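Side-chain contacts in prolyl-tRNA synthetase (Giardia lamblia ATCC 50803, PDB 3IAL), which binds prolyl-adenylate and probably joins proline to tRNA(Pro) at the expense of ATP, leaving AMP and diphosphate: residues 30-35 / 159-164; 86-91 / 100-105; 283-288 / 292-297. All coordinates share one frame; numbering follows the deposited sequence.

Along the chain, contact 2 is nested inside the loop that contact 1 closes, and contact 3 follows both. Contacts 1 and 3 are neighbours, with centres about 14 Å apart, and both involve helix 276-285: its side chains touch Met32 and Leu162 of contact 1, while its last turn opens the first segment of contact 3. Contact 2 lies apart, its centre about 29 Å from that of contact 1 and about 38 Å from that of contact 3, where helix 85-88 meets strand 103-108 of an antiparallel sheet that runs on into the second subunit. Together they sample the adenylate pocket, the dimer interface and the run of chain from helix 276-285 toward strand 302-307.

Contact 1. Residues 30-35 / 159-164; sequences AIMDAA and TKPLIR. With PR8 (5'-O-[(R)-hydroxy{[(2S)-pyrrolidin-2-ylcarbonyl]oxy}phosphoryl]adenosine), chain H.
Met32 and Pro161 bring the two backbones nearest, their CA atoms 7.8 Å apart, so that side chains alone span the gap between helix 24-34 and the 159-164 loop. The loop is folded tightly on itself. Lys160 O accepts from both Ile163 N and Arg164 N, and since Lys160 N is in turn bonded to Arg164 O, Ile163 and Arg164 share one opposing residue as a classic beta bulge. Leu162 sits at the bend with a positive phi of 74°, close to the third position of a type II turn.

The thioether of Met32 carries the contact. Its CG lies anti to the carbonyl carbon, chi1 -73°, and further bends at chi2 and chi3 curl the chain, bringing sulfur and terminal methyl together against the loop. SD stands 3.9 Å from CD1 of Leu162 and 4.1 Å from CB of Pro161, while Met32 CE adds a second touch on the same leucine methyl. Neither partner runs alongside the methionine; both slant across it. All three side chains are buried, and Met32 and Leu162 also pack on Leu282 and Ala279 of helix 276-285. Nearby, a salt bridge from Lys160 NZ to Asp29 OD1 ties the same loop to the same helix.

The far side of the turn faces the bound prolyl-adenylate: Ile163 O lies 3.3 Å from adenine N1, and Leu162 O 3.6 Å from adenine C2. Hydrogen bonds from Thr275 OG1 to Leu162 O and from Arg276 NE, the arginine of motif 3, to Ile163 O hold these carbonyls. A loop between antiparallel strands 143-152 and 167-177, beside the adenine, is characteristic of motif 2 of class II aminoacyl-tRNA synthetases; it packs on the motif 3 helix and is backed here by the buried Met32 of helix 24-34.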
loop_
_atom_site.group_PDB
_atom_site.type_symbol
_atom_site.label_atom_id
_atom_site.label_comp_id
_atom_site.label_asym_id
_atom_site.label_seq_id
_atom_site.Cartn_x
_atom_site.Cartn_y
_atom_site.Cartn_z
ATOM N N ALA B 30 12.158 21.945 -11.269
ATOM C CA ALA B 30 11.878 22.971 -10.270
ATOM C C ALA B 30 10.579 22.662 -9.488
ATOM O O ALA B 30 10.549 22.767 -8.259
ATOM C CB ALA B 30 11.807 24.356 -10.922
ATOM N N ILE B 31 9.521 22.261 -10.183
ATOM C CA ILE B 31 8.271 21.936 -9.490
ATOM C C ILE B 31 8.431 20.716 -8.561
ATOM O O ILE B 31 7.831 20.693 -7.493
ATOM C CB ILE B 31 7.061 21.777 -10.455
ATOM C CG1 ILE B 31 5.738 21.984 -9.700
ATOM C CG2 ILE B 31 7.082 20.407 -11.149
ATOM C CD1 ILE B 31 5.685 23.266 -8.830
ATOM N N MET B 32 9.253 19.731 -8.946
ATOM C CA MET B 32 9.526 18.563 -8.083
ATOM C C MET B 32 10.023 19.017 -6.721
ATOM O O MET B 32 9.569 18.512 -5.686
ATOM C CB MET B 32 10.591 17.628 -8.678
ATOM C CG MET B 32 10.182 16.772 -9.862
ATOM S SD MET B 32 8.837 15.620 -9.553
ATOM C CE MET B 32 7.507 16.475 -10.385
ATOM N N ASP B 33 10.946 19.979 -6.734
ATOM C CA ASP B 33 11.520 20.524 -5.508
ATOM C C ASP B 33 10.603 21.520 -4.793
ATOM O O ASP B 33 10.322 21.361 -3.603
ATOM C CB ASP B 33 12.880 21.171 -5.800
ATOM C CG ASP B 33 13.914 20.164 -6.314
ATOM O OD1 ASP B 33 13.617 18.944 -6.340
ATOM O OD2 ASP B 33 15.024 20.596 -6.697
ATOM N N ALA B 34 10.140 22.538 -5.520
ATOM C CA ALA B 34 9.361 23.629 -4.927
ATOM C C ALA B 34 8.066 23.140 -4.280
ATOM O O ALA B 34 7.674 23.639 -3.223
ATOM C CB ALA B 34 9.060 24.713 -5.972
ATOM N N ALA B 35 7.409 22.159 -4.896
ATOM C CA ALA B 35 6.189 21.578 -4.311
ATOM C C ALA B 35 6.498 20.446 -3.303
ATOM O O ALA B 35 5.588 19.867 -2.718
ATOM C CB ALA B 35 5.248 21.102 -5.412
ATOM N N THR B 159 18.977 10.059 -14.827
ATOM C CA THR B 159 17.791 9.843 -14.016
ATOM C C THR B 159 16.972 11.136 -13.877
ATOM O O THR B 159 17.522 12.231 -13.788
ATOM C CB THR B 159 18.145 9.282 -12.615
ATOM O OG1 THR B 159 18.853 10.263 -11.854
ATOM C CG2 THR B 159 19.004 8.023 -12.724
ATOM N N LYS B 160 15.652 10.980 -13.878
ATOM C CA LYS B 160 14.716 12.078 -13.696
ATOM C C LYS B 160 13.607 11.528 -12.806
ATOM O O LYS B 160 13.048 10.472 -13.114
ATOM C CB LYS B 160 14.163 12.532 -15.062
ATOM C CG LYS B 160 13.322 13.834 -15.056
ATOM C CD LYS B 160 13.277 14.463 -16.470
ATOM C CE LYS B 160 12.484 15.791 -16.541
ATOM N NZ LYS B 160 13.231 17.028 -16.065
ATOM N N PRO B 161 13.291 12.213 -11.691
ATOM C CA PRO B 161 12.240 11.734 -10.785
ATOM C C PRO B 161 10.959 11.325 -11.503
ATOM O O PRO B 161 10.513 12.026 -12.413
ATOM C CB PRO B 161 11.978 12.945 -9.884
ATOM C CG PRO B 161 13.269 13.628 -9.832
ATOM C CD PRO B 161 13.900 13.450 -11.188
ATOM N N LEU B 162 10.395 10.184 -11.095
ATOM C CA LEU B 162 9.130 9.658 -11.618
ATOM C C LEU B 162 9.234 9.059 -13.026
ATOM O O LEU B 162 8.534 8.103 -13.332
ATOM C CB LEU B 162 8.015 10.716 -11.594
ATOM C CG LEU B 162 7.821 11.520 -10.312
ATOM C CD1 LEU B 162 6.661 12.465 -10.465
ATOM C CD2 LEU B 162 7.587 10.596 -9.124
ATOM N N ILE B 163 10.097 9.615 -13.866
ATOM C CA ILE B 163 10.142 9.293 -15.294
ATOM C C ILE B 163 11.206 8.235 -15.604
ATOM O O ILE B 163 10.939 7.296 -16.335
ATOM C CB ILE B 163 10.378 10.591 -16.129
ATOM C CG1 ILE B 163 9.102 11.436 -16.146
ATOM C CG2 ILE B 163 10.828 10.280 -17.547
ATOM C CD1 ILE B 163 9.319 12.852 -16.603
ATOM N N ARG B 164 12.405 8.402 -15.057
ATOM C CA ARG B 164 13.504 7.453 -15.257
ATOM C C ARG B 164 14.298 7.331 -13.967
ATOM O O ARG B 164 15.186 8.132 -13.719
ATOM C CB ARG B 164 14.457 7.915 -16.371
ATOM C CG ARG B 164 14.012 7.598 -17.786
ATOM C CD ARG B 164 15.208 7.668 -18.747
ATOM N NE ARG B 164 15.880 8.968 -18.651
ATOM C CZ ARG B 164 15.674 10.006 -19.460
ATOM N NH1 ARG B 164 14.827 9.923 -20.485
ATOM N NH2 ARG B 164 16.335 11.141 -19.249
HETATM C C PR8 H . 6.436 -4.708 -17.852
HETATM N N PR8 H . 6.288 -6.655 -16.429
HETATM O O PR8 H . 7.458 -4.467 -17.206
HETATM P P PR8 H . 6.759 -2.583 -19.100
HETATM N N1 PR8 H . 11.182 4.647 -14.352
HETATM C C2 PR8 H . 9.880 4.816 -14.149
HETATM N N3 PR8 H . 8.964 4.035 -14.726
HETATM C C4 PR8 H . 9.319 3.043 -15.542
HETATM C C5 PR8 H . 10.673 2.842 -15.787
HETATM C C6 PR8 H . 11.611 3.666 -15.170
HETATM N N6 PR8 H . 12.914 3.481 -15.387
HETATM N N7 PR8 H . 10.778 1.813 -16.618
HETATM C C8 PR8 H . 9.546 1.379 -16.892
HETATM N N9 PR8 H . 8.645 2.131 -16.244
HETATM C CA PR8 H . 5.598 -5.940 -17.517
HETATM C CB PR8 H . 4.255 -5.489 -16.967
HETATM C CD PR8 H . 5.303 -6.924 -15.388
HETATM C CG PR8 H . 4.378 -5.702 -15.452
HETATM C "C1'" PR8 H . 7.162 1.939 -16.317
HETATM O O10 PR8 H . 5.964 -3.973 -18.895
HETATM O O1P PR8 H . 8.125 -2.764 -19.655
HETATM C "C2'" PR8 H . 6.587 2.280 -17.714
HETATM O "O2'" PR8 H . 5.337 2.972 -17.574
HETATM O O2P PR8 H . 5.848 -1.730 -20.111
HETATM C "C3'" PR8 H . 6.287 0.917 -18.294
HETATM O "O3'" PR8 H . 5.267 1.015 -19.290
HETATM C "C4'" PR8 H . 5.736 0.280 -17.032
HETATM O "O4'" PR8 H . 6.809 0.536 -16.098
HETATM C "C5'" PR8 H . 5.507 -1.195 -17.279
HETATM O "O5'" PR8 H . 6.710 -1.814 -17.688
#

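Contact 2. Residues 86-91 / 100-105; sequences SFLKKE and AECFWV
Leu88, in the short helix 85-88, meets Cys102 and Trp104 through a single methyl group, CD2. The leucine CG stands anti to the backbone N, chi1 -166°, which carries the isobutyl group outward toward the other segment, and chi2 of 71° then sets CD2 where it touches both the sulfur and the indole. The methyl is 3.4 Å from Cys102 SG, a close approach for two groups in simple van der Waals contact. Roughly at right angles to that approach it lies 3.6 Å from Trp104 CH2, with CZ2 of the same ring a little farther off at 4.0 Å. Leu88 and Trp104 reach across from opposite directions, so that the end of one side chain meets the outer part of the six-membered ring of the other.

Cys102 and Trp104 are two residues apart on an extended backbone and project to broadly the same side. The tryptophan torsions, with CG anti to the carbonyl carbon and chi2 98°, lay the indole back over Cys102, whose CB rests on one face, 3.5 Å above the plane and displaced toward the rim. The cysteine's own first torsion directs SG to the leucine methyl. Cysteine and leucine thus both pack against the tryptophan.

Leu88 packs further on Ala118 of strand 111-119 and on Thr125 of helix 124-134. Trp104 makes a cation-pi interaction with Arg116 and touches Gly109 of the second subunit, while its backbone pairs with an antiparallel strand of that chain, carrying the sheet across the dimer interface. Between the two segments themselves the chemistry is wholly apolar: the thiol acts as a bulky, polarisable neighbour, and dispersion and close fit, without directional bonds, join the helix to the strand through which the sheet crosses between subunits.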
loop_
_atom_site.group_PDB
_atom_site.type_symbol
_atom_site.label_atom_id
_atom_site.label_comp_id
_atom_site.label_asym_id
_atom_site.label_seq_id
_atom_site.Cartn_x
_atom_site.Cartn_y
_atom_site.Cartn_z
ATOM N N SER B 86 18.807 -18.677 -10.366
ATOM C CA SER B 86 18.316 -19.780 -11.195
ATOM C C SER B 86 16.912 -19.534 -11.771
ATOM O O SER B 86 16.615 -19.980 -12.878
ATOM C CB SER B 86 18.347 -21.087 -10.409
ATOM O OG SER B 86 17.673 -20.939 -9.179
ATOM N N PHE B 87 16.056 -18.836 -11.025
ATOM C CA PHE B 87 14.751 -18.407 -11.543
ATOM C C PHE B 87 14.922 -17.446 -12.721
ATOM O O PHE B 87 14.361 -17.641 -13.803
ATOM C CB PHE B 87 13.945 -17.690 -10.450
ATOM C CG PHE B 87 13.154 -18.604 -9.551
ATOM C CD1 PHE B 87 13.464 -19.955 -9.419
ATOM C CD2 PHE B 87 12.103 -18.088 -8.806
ATOM C CE1 PHE B 87 12.732 -20.767 -8.583
ATOM C CE2 PHE B 87 11.360 -18.906 -7.958
ATOM C CZ PHE B 87 11.672 -20.238 -7.848
ATOM N N LEU B 88 15.718 -16.411 -12.484
ATOM C CA LEU B 88 15.834 -15.269 -13.387
ATOM C C LEU B 88 16.451 -15.639 -14.736
ATOM O O LEU B 88 16.148 -15.004 -15.748
ATOM C CB LEU B 88 16.661 -14.167 -12.713
ATOM C CG LEU B 88 16.646 -12.773 -13.323
ATOM C CD1 LEU B 88 15.297 -12.102 -13.116
ATOM C CD2 LEU B 88 17.776 -11.938 -12.721
ATOM N N LYS B 89 17.300 -16.668 -14.745
ATOM C CA LYS B 89 17.995 -17.105 -15.963
ATOM C C LYS B 89 17.232 -18.152 -16.806
ATOM O O LYS B 89 17.701 -18.532 -17.881
ATOM C CB LYS B 89 19.377 -17.660 -15.598
ATOM C CG LYS B 89 19.350 -19.075 -15.014
ATOM C CD LYS B 89 20.726 -19.532 -14.552
ATOM C CE LYS B 89 20.706 -21.007 -14.175
ATOM N NZ LYS B 89 21.968 -21.444 -13.525
ATOM N N LYS B 90 16.084 -18.630 -16.322
ATOM C CA LYS B 90 15.325 -19.679 -17.022
ATOM C C LYS B 90 14.923 -19.286 -18.459
ATOM O O LYS B 90 15.155 -20.056 -19.389
ATOM C CB LYS B 90 14.070 -20.071 -16.227
ATOM C CG LYS B 90 14.263 -21.187 -15.197
ATOM C CD LYS B 90 13.772 -22.543 -15.710
ATOM C CE LYS B 90 13.328 -23.465 -14.568
ATOM N NZ LYS B 90 14.445 -23.842 -13.638
ATOM N N GLU B 91 14.330 -18.101 -18.634
ATOM C CA GLU B 91 13.822 -17.671 -19.950
ATOM C C GLU B 91 14.853 -16.795 -20.651
ATOM O O GLU B 91 15.177 -15.707 -20.175
ATOM C CB GLU B 91 12.494 -16.910 -19.807
ATOM C CG GLU B 91 11.484 -17.130 -20.954
ATOM C CD GLU B 91 11.920 -16.574 -22.311
ATOM O OE1 GLU B 91 12.593 -15.519 -22.369
ATOM O OE2 GLU B 91 11.565 -17.199 -23.332
ATOM N N ALA B 100 21.431 -6.729 -17.609
ATOM C CA ALA B 100 22.237 -5.546 -17.340
ATOM C C ALA B 100 21.551 -4.626 -16.325
ATOM O O ALA B 100 22.209 -3.794 -15.697
ATOM C CB ALA B 100 22.523 -4.798 -18.632
ATOM N N GLU B 101 20.237 -4.791 -16.172
ATOM C CA GLU B 101 19.433 -3.991 -15.244
ATOM C C GLU B 101 19.415 -4.525 -13.810
ATOM O O GLU B 101 18.864 -3.868 -12.930
ATOM C CB GLU B 101 17.970 -3.926 -15.727
ATOM C CG GLU B 101 17.761 -3.429 -17.159
ATOM C CD GLU B 101 17.855 -1.923 -17.289
ATOM O OE1 GLU B 101 18.360 -1.281 -16.344
ATOM O OE2 GLU B 101 17.424 -1.386 -18.336
ATOM N N CYS B 102 19.977 -5.714 -13.574
ATOM C CA CYS B 102 19.840 -6.388 -12.274
ATOM C C CYS B 102 20.882 -5.969 -11.241
ATOM O O CYS B 102 22.086 -6.070 -11.490
ATOM C CB CYS B 102 19.905 -7.907 -12.438
ATOM S SG CYS B 102 18.449 -8.622 -13.206
ATOM N N PHE B 103 20.409 -5.497 -10.090
ATOM C CA PHE B 103 21.236 -5.379 -8.891
ATOM C C PHE B 103 21.386 -6.770 -8.297
ATOM O O PHE B 103 20.398 -7.485 -8.190
ATOM C CB PHE B 103 20.565 -4.494 -7.844
ATOM C CG PHE B 103 20.612 -3.028 -8.153
ATOM C CD1 PHE B 103 21.652 -2.232 -7.667
ATOM C CD2 PHE B 103 19.606 -2.432 -8.900
ATOM C CE1 PHE B 103 21.689 -0.864 -7.934
ATOM C CE2 PHE B 103 19.635 -1.064 -9.175
ATOM C CZ PHE B 103 20.673 -0.280 -8.691
ATOM N N TRP B 104 22.597 -7.159 -7.900
ATOM C CA TRP B 104 22.813 -8.491 -7.320
ATOM C C TRP B 104 23.203 -8.406 -5.852
ATOM O O TRP B 104 24.132 -7.680 -5.489
ATOM C CB TRP B 104 23.883 -9.273 -8.095
ATOM C CG TRP B 104 23.437 -9.653 -9.479
ATOM C CD1 TRP B 104 23.736 -9.005 -10.634
ATOM C CD2 TRP B 104 22.582 -10.747 -9.841
ATOM N NE1 TRP B 104 23.134 -9.632 -11.701
ATOM C CE2 TRP B 104 22.418 -10.702 -11.242
ATOM C CE3 TRP B 104 21.940 -11.762 -9.116
ATOM C CZ2 TRP B 104 21.639 -11.633 -11.941
ATOM C CZ3 TRP B 104 21.170 -12.693 -9.807
ATOM C CH2 TRP B 104 21.022 -12.617 -11.209
ATOM N N VAL B 105 22.473 -9.153 -5.022
ATOM C CA VAL B 105 22.842 -9.376 -3.636
ATOM C C VAL B 105 23.701 -10.625 -3.593
ATOM O O VAL B 105 23.288 -11.681 -4.065
ATOM C CB VAL B 105 21.600 -9.573 -2.732
ATOM C CG1 VAL B 105 22.023 -9.983 -1.312
ATOM C CG2 VAL B 105 20.764 -8.307 -2.709
#

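Contact 3. Residues 283-288 / 292-297; sequences SIHGDS and VLPPLI
His285 holds CG anti to its carbonyl carbon, chi1 -60°, which swings the imidazole toward Pro294, while Val292, with CG1 anti to the backbone N at chi1 172°, turns CG2 toward Asp287. The two backbones approach most closely at Gly286 and Val292, whose CA atoms are 5.2 Å apart. Beside them the contact is nearly reciprocal: His285 CB lies 3.3 Å from Val292 O, and Val292 CB stands the same 3.3 Å from His285 O. Farther along, His285 CD2 meets Pro294 CG at 3.7 Å, the ring and the pyrrolidine crossing at a slant. At the other end Asp287 OD2 comes to 3.7 Å from Val292 CG2, the two side chains set roughly at right angles.

These touches are packing; the polar bonds of these side chains run to residues outside the two segments. His285 NE2 is bonded to Leu202 O, Asp287 OD1 to Gly289 N in the intervening turn, and Asp287 OD2 forms a salt bridge with Arg383.

Gly286 is where the chain leaves helix 276-285 and doubles back, so that segment 292-297 returns past the end of that helix. There Val292 packs on Tyr424 and Leu428 of helix 416-438, Leu293 faces Tyr53 and Met57 of helix 52-71, and the chain continues toward strand 302-307 of the five-stranded mixed sheet.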
loop_
_atom_site.group_PDB
_atom_site.type_symbol
_atom_site.label_atom_id
_atom_site.label_comp_id
_atom_site.label_asym_id
_atom_site.label_seq_id
_atom_site.Cartn_x
_atom_site.Cartn_y
_atom_site.Cartn_z
ATOM N N SER B 283 2.524 16.886 -15.231
ATOM C CA SER B 283 3.216 17.606 -16.292
ATOM C C SER B 283 2.243 18.244 -17.275
ATOM O O SER B 283 2.439 19.385 -17.709
ATOM C CB SER B 283 4.166 16.663 -17.034
ATOM O OG SER B 283 5.238 16.235 -16.194
ATOM N N ILE B 284 1.198 17.498 -17.614
ATOM C CA ILE B 284 0.237 17.921 -18.617
ATOM C C ILE B 284 -0.673 19.038 -18.103
ATOM O O ILE B 284 -0.967 19.986 -18.832
ATOM C CB ILE B 284 -0.608 16.741 -19.107
ATOM C CG1 ILE B 284 0.285 15.749 -19.867
ATOM C CG2 ILE B 284 -1.745 17.244 -19.995
ATOM C CD1 ILE B 284 -0.396 14.460 -20.282
ATOM N N HIS B 285 -1.097 18.930 -16.847
ATOM C CA HIS B 285 -2.002 19.908 -16.251
ATOM C C HIS B 285 -1.291 21.120 -15.662
ATOM O O HIS B 285 -1.912 22.147 -15.476
ATOM C CB HIS B 285 -2.852 19.246 -15.162
ATOM C CG HIS B 285 -3.688 18.118 -15.671
ATOM N ND1 HIS B 285 -4.532 18.258 -16.754
ATOM C CD2 HIS B 285 -3.822 16.839 -15.249
ATOM C CE1 HIS B 285 -5.145 17.113 -16.976
ATOM N NE2 HIS B 285 -4.727 16.233 -16.083
ATOM N N GLY B 286 -0.006 20.989 -15.341
ATOM C CA GLY B 286 0.758 22.085 -14.742
ATOM C C GLY B 286 0.722 23.377 -15.555
ATOM O O GLY B 286 0.514 23.355 -16.767
ATOM N N ASP B 287 0.899 24.505 -14.872
ATOM C CA ASP B 287 0.982 25.813 -15.530
ATOM C C ASP B 287 2.073 26.646 -14.863
ATOM O O ASP B 287 2.852 26.120 -14.058
ATOM C CB ASP B 287 -0.381 26.538 -15.509
ATOM C CG ASP B 287 -0.805 26.971 -14.111
ATOM O OD1 ASP B 287 0.037 26.965 -13.194
ATOM O OD2 ASP B 287 -1.997 27.294 -13.921
ATOM N N SER B 288 2.123 27.933 -15.212
ATOM C CA SER B 288 3.150 28.868 -14.736
ATOM C C SER B 288 3.210 29.040 -13.221
ATOM O O SER B 288 4.256 29.400 -12.685
ATOM C CB SER B 288 2.943 30.253 -15.370
ATOM O OG SER B 288 1.794 30.889 -14.818
ATOM N N VAL B 292 -1.359 21.799 -10.879
ATOM C CA VAL B 292 -2.803 21.881 -11.024
ATOM C C VAL B 292 -3.285 20.426 -10.925
ATOM O O VAL B 292 -3.227 19.690 -11.895
ATOM C CB VAL B 292 -3.178 22.484 -12.401
ATOM C CG1 VAL B 292 -4.675 22.400 -12.658
ATOM C CG2 VAL B 292 -2.665 23.940 -12.520
ATOM N N LEU B 293 -3.755 20.022 -9.749
ATOM C CA LEU B 293 -3.992 18.607 -9.449
ATOM C C LEU B 293 -5.432 18.168 -9.713
ATOM O O LEU B 293 -6.367 18.795 -9.223
ATOM C CB LEU B 293 -3.652 18.315 -7.981
ATOM C CG LEU B 293 -2.226 18.644 -7.542
ATOM C CD1 LEU B 293 -2.092 18.465 -6.030
ATOM C CD2 LEU B 293 -1.213 17.777 -8.287
ATOM N N PRO B 294 -5.612 17.073 -10.465
ATOM C CA PRO B 294 -6.912 16.418 -10.476
ATOM C C PRO B 294 -7.308 15.995 -9.052
ATOM O O PRO B 294 -6.420 15.692 -8.240
ATOM C CB PRO B 294 -6.681 15.197 -11.356
ATOM C CG PRO B 294 -5.505 15.541 -12.203
ATOM C CD PRO B 294 -4.639 16.387 -11.334
ATOM N N PRO B 295 -8.622 16.003 -8.734
ATOM C CA PRO B 295 -9.097 15.680 -7.385
ATOM C C PRO B 295 -8.559 14.373 -6.796
ATOM O O PRO B 295 -8.221 14.340 -5.609
ATOM C CB PRO B 295 -10.621 15.604 -7.558
ATOM C CG PRO B 295 -10.915 16.562 -8.643
ATOM C CD PRO B 295 -9.709 16.529 -9.579
ATOM N N LEU B 296 -8.480 13.322 -7.610
ATOM C CA LEU B 296 -7.977 12.015 -7.162
ATOM C C LEU B 296 -6.674 12.132 -6.369
ATOM O O LEU B 296 -6.511 11.501 -5.328
ATOM C CB LEU B 296 -7.738 11.085 -8.361
ATOM C CG LEU B 296 -7.144 9.708 -8.015
ATOM C CD1 LEU B 296 -8.177 8.861 -7.268
ATOM C CD2 LEU B 296 -6.618 8.974 -9.260
ATOM N N ILE B 297 -5.753 12.944 -6.874
ATOM C CA ILE B 297 -4.410 13.030 -6.301
ATOM C C ILE B 297 -4.135 14.313 -5.527
ATOM O O ILE B 297 -3.001 14.563 -5.171
ATOM C CB ILE B 297 -3.313 12.841 -7.387
ATOM C CG1 ILE B 297 -3.427 13.909 -8.495
ATOM C CG2 ILE B 297 -3.392 11.435 -7.955
ATOM C CD1 ILE B 297 -2.172 14.038 -9.401
#